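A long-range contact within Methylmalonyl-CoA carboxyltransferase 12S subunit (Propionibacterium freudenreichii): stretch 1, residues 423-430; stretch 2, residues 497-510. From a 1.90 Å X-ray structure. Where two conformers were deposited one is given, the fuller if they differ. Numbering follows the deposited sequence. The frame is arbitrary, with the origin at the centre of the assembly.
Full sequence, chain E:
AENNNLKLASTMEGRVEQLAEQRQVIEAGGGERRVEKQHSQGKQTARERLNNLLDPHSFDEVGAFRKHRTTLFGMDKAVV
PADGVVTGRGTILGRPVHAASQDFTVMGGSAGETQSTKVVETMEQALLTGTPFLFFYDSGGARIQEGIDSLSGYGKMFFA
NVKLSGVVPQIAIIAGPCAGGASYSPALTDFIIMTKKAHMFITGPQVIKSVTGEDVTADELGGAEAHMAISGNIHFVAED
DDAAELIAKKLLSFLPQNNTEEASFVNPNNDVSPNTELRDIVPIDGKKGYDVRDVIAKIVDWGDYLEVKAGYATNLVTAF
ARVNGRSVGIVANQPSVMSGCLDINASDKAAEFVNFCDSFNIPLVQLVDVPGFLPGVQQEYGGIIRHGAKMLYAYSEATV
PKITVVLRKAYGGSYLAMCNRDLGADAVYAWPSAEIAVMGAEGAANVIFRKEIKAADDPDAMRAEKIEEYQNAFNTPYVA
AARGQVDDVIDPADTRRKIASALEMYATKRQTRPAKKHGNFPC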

# COMPACT_ATOMS: atom_id res chain seq x y z
N LEU E 423 -2.73 17.85 23.06
CA LEU E 423 -2.60 18.07 21.63
C LEU E 423 -1.43 17.25 21.08
O LEU E 423 -0.88 17.53 20.01
CB LEU E 423 -2.44 19.55 21.30
CG LEU E 423 -3.80 20.26 21.10
CD1 LEU E 423 -4.46 20.48 22.46
CD2 LEU E 423 -3.59 21.60 20.41
N GLY E 424 -1.03 16.23 21.83
CA GLY E 424 0.03 15.36 21.34
C GLY E 424 1.46 15.63 21.74
O GLY E 424 2.36 15.00 21.18
N ALA E 425 1.70 16.56 22.67
CA ALA E 425 3.08 16.80 23.10
C ALA E 425 3.58 15.46 23.61
O ALA E 425 2.89 14.78 24.38
CB ALA E 425 3.12 17.84 24.23
N ASP E 426 4.77 15.06 23.17
CA ASP E 426 5.33 13.78 23.59
C ASP E 426 5.96 13.87 24.98
O ASP E 426 5.99 12.88 25.72
CB ASP E 426 6.36 13.31 22.58
CG ASP E 426 5.75 13.08 21.23
OD1 ASP E 426 4.98 12.12 21.08
OD2 ASP E 426 6.02 13.88 20.31
N ALA E 427 6.48 15.04 25.32
CA ALA E 427 7.08 15.26 26.64
C ALA E 427 6.75 16.68 27.07
O ALA E 427 6.87 17.62 26.28
CB ALA E 427 8.60 15.07 26.58
N VAL E 428 6.33 16.84 28.33
CA VAL E 428 6.01 18.16 28.83
C VAL E 428 6.69 18.38 30.19
O VAL E 428 6.60 17.52 31.07
CB VAL E 428 4.49 18.35 29.00
CG1 VAL E 428 4.20 19.76 29.44
CG2 VAL E 428 3.76 18.06 27.67
N TYR E 429 7.39 19.50 30.35
CA TYR E 429 8.05 19.77 31.62
C TYR E 429 7.60 21.11 32.18
O TYR E 429 7.36 22.05 31.42
CB TYR E 429 9.57 19.80 31.48
CG TYR E 429 10.13 18.58 30.82
CD1 TYR E 429 10.44 18.58 29.47
CD2 TYR E 429 10.28 17.39 31.54
CE1 TYR E 429 10.87 17.42 28.82
CE2 TYR E 429 10.72 16.21 30.89
CZ TYR E 429 11.00 16.25 29.53
OH TYR E 429 11.39 15.11 28.85
N ALA E 430 7.49 21.18 33.50
CA ALA E 430 7.10 22.42 34.16
C ALA E 430 8.25 22.96 35.00
O ALA E 430 8.91 22.20 35.73
CB ALA E 430 5.89 22.16 35.06
N ARG E 497 19.12 19.75 29.07
CA ARG E 497 19.21 18.30 29.19
C ARG E 497 17.85 17.62 29.01
O ARG E 497 17.75 16.63 28.29
CB ARG E 497 19.80 17.89 30.55
CG ARG E 497 19.90 16.39 30.75
CD ARG E 497 20.80 16.07 31.94
NE ARG E 497 20.26 16.53 33.21
CZ ARG E 497 19.32 15.89 33.90
NH1 ARG E 497 18.81 14.76 33.44
NH2 ARG E 497 18.88 16.39 35.05
N LYS E 498 16.81 18.11 29.68
CA LYS E 498 15.51 17.47 29.53
C LYS E 498 15.02 17.50 28.07
O LYS E 498 14.50 16.50 27.56
CB LYS E 498 14.48 18.12 30.46
CG LYS E 498 14.31 17.40 31.82
CD LYS E 498 15.64 17.28 32.55
CE LYS E 498 15.49 16.63 33.93
NZ LYS E 498 14.92 15.24 33.89
N ILE E 499 15.20 18.63 27.39
CA ILE E 499 14.79 18.74 25.98
C ILE E 499 15.63 17.80 25.11
O ILE E 499 15.11 17.12 24.22
CB ILE E 499 14.98 20.20 25.48
CG1 ILE E 499 14.00 21.13 26.20
CG2 ILE E 499 14.78 20.27 23.96
CD1 ILE E 499 14.25 22.61 25.92
N ALA E 500 16.93 17.76 25.37
CA ALA E 500 17.83 16.92 24.59
C ALA E 500 17.50 15.44 24.69
O ALA E 500 17.49 14.73 23.69
CB ALA E 500 19.28 17.17 25.00
N SER E 501 17.23 14.97 25.90
CA SER E 501 16.93 13.55 26.09
C SER E 501 15.59 13.20 25.48
O SER E 501 15.41 12.11 24.94
CB SER E 501 16.93 13.22 27.58
OG SER E 501 18.11 13.71 28.19
N ALA E 502 14.64 14.12 25.58
CA ALA E 502 13.33 13.88 25.01
C ALA E 502 13.47 13.74 23.49
O ALA E 502 12.92 12.82 22.89
CB ALA E 502 12.39 15.02 25.35
N LEU E 503 14.22 14.66 22.89
CA LEU E 503 14.42 14.64 21.44
C LEU E 503 15.07 13.34 21.03
O LEU E 503 14.70 12.73 20.02
CB LEU E 503 15.30 15.82 21.02
CG LEU E 503 14.66 17.21 21.13
CD1 LEU E 503 15.73 18.30 20.97
CD2 LEU E 503 13.58 17.36 20.05
N GLU E 504 16.06 12.90 21.81
CA GLU E 504 16.77 11.67 21.51
C GLU E 504 15.85 10.45 21.59
O GLU E 504 15.87 9.60 20.72
CB GLU E 504 17.96 11.51 22.48
CG GLU E 504 18.71 10.17 22.42
CD GLU E 504 19.21 9.79 21.03
OE1 GLU E 504 19.45 10.69 20.19
OE2 GLU E 504 19.39 8.58 20.77
N MET E 505 15.02 10.36 22.62
CA MET E 505 14.17 9.19 22.71
C MET E 505 13.07 9.16 21.66
O MET E 505 12.67 8.09 21.20
CB MET E 505 13.56 9.07 24.11
CG MET E 505 13.38 7.63 24.56
SD MET E 505 12.43 6.57 23.41
CE MET E 505 13.68 5.70 22.67
N TYR E 506 12.60 10.34 21.26
CA TYR E 506 11.55 10.40 20.25
C TYR E 506 12.07 10.53 18.81
O TYR E 506 11.31 10.74 17.88
CB TYR E 506 10.57 11.53 20.60
CG TYR E 506 9.66 11.18 21.77
CD1 TYR E 506 8.56 10.35 21.58
CD2 TYR E 506 9.94 11.62 23.06
CE1 TYR E 506 7.76 9.96 22.65
CE2 TYR E 506 9.16 11.23 24.15
CZ TYR E 506 8.07 10.40 23.94
OH TYR E 506 7.28 10.01 25.00
N ALA E 507 13.38 10.38 18.64
CA ALA E 507 13.95 10.45 17.30
C ALA E 507 13.40 9.30 16.46
O ALA E 507 13.48 9.33 15.24
CB ALA E 507 15.48 10.37 17.36
N THR E 508 12.83 8.30 17.11
CA THR E 508 12.27 7.18 16.36
C THR E 508 10.75 7.17 16.38
O THR E 508 10.13 6.17 16.06
CB THR E 508 12.80 5.83 16.89
OG1 THR E 508 12.55 5.74 18.30
CG2 THR E 508 14.29 5.71 16.64
N LYS E 509 10.15 8.30 16.77
CA LYS E 509 8.70 8.39 16.81
C LYS E 509 8.06 8.12 15.44
O LYS E 509 8.47 8.69 14.43
CB LYS E 509 8.27 9.79 17.27
CG LYS E 509 6.76 10.00 17.28
CD LYS E 509 6.41 11.45 17.66
CE LYS E 509 4.90 11.69 17.67
NZ LYS E 509 4.61 13.12 17.99
N ARG E 510 7.08 7.23 15.42
CA ARG E 510 6.35 6.90 14.20
C ARG E 510 4.88 7.00 14.59
O ARG E 510 4.35 6.12 15.27
CB ARG E 510 6.69 5.49 13.71
CG ARG E 510 8.00 5.43 12.93
CD ARG E 510 7.90 6.30 11.68
NE ARG E 510 9.16 6.43 10.95
CZ ARG E 510 10.25 7.04 11.40
NH1 ARG E 510 10.25 7.60 12.61
NH2 ARG E 510 11.33 7.11 10.64
O HOH W 1 2.41 12.54 20.16
O HOH W 2 13.96 14.38 29.74

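Strand 427-430 runs nearly antiparallel to helix 497-505, at 170° between their N-to-C directions and 9.8 Å between axes at closest approach, and the contact buries 362 Å² counted over both sides. Three residues dominate it: Asp426, Tyr429 and Tyr506.

Asp426, just before the strand, covers the most surface (89 Å²) and serves two partners at once. Its carboxylate forms a salt bridge with Lys509, with OD2 2.8 Å from Lys509 NZ and a weak hydrogen bond from Lys509 NZ to Asp426 OD1 at 3.3 Å. Lys509 leaves the turn after the helix and reaches this site with all four chi angles t, so the fully extended chain spends its whole length delivering the ammonium group to a buried acid. Water 1 braces the pair: it accepts from Lys509 NZ at 3.1 Å and lies 2.8 Å from Asp426 OD1 and 2.7 Å from Gly424 O. Gly424 suits its place because, at phi/psi 94/9, a CB would be jammed against the carbonyl oxygen of the preceding residue.

The methylene of Asp426 does separate work. Its CB sits over the face of the Tyr506 ring, 3.6 Å from the centroid and 9° off the normal, a CH-pi contact that lets an acidic residue pack against an aromatic one while its carboxylate turns to the lysine. Tyr506, the first residue to leave helical phi/psi, points its CB toward stretch 1, and its hydroxyl ends 3.2 Å from Asp426 O; the OH is hydrogen-bonded elsewhere in the structure.

Farther along the strand, Tyr429 (chi1 m) reaches back to the helix. Lys498 CB lies over its ring face, 4.0 Å from the centroid and 9° off the normal, so the aliphatic root of the lysine covers the ring while the end of its side chain leads away. Ala502 CB lies at the ring edge, 3.6 Å from Tyr429 OH. That hydroxyl is linked to the helix backbone through water 2, which is 2.8 Å from Tyr429 OH and donates to Lys498 O at 3.1 Å.

Between the two tyrosines the backbones come closest, with Ala427 CA 6.6 Å from Ala502 CA. Both residues direct CB toward the other stretch, and the methyls meet with Ala427 CB 4.0 Å from Ala502 CB. Small side chains fit this narrow gap. Val428 and Ala430 make no contact with the helix, as expected from the alternation of a strand.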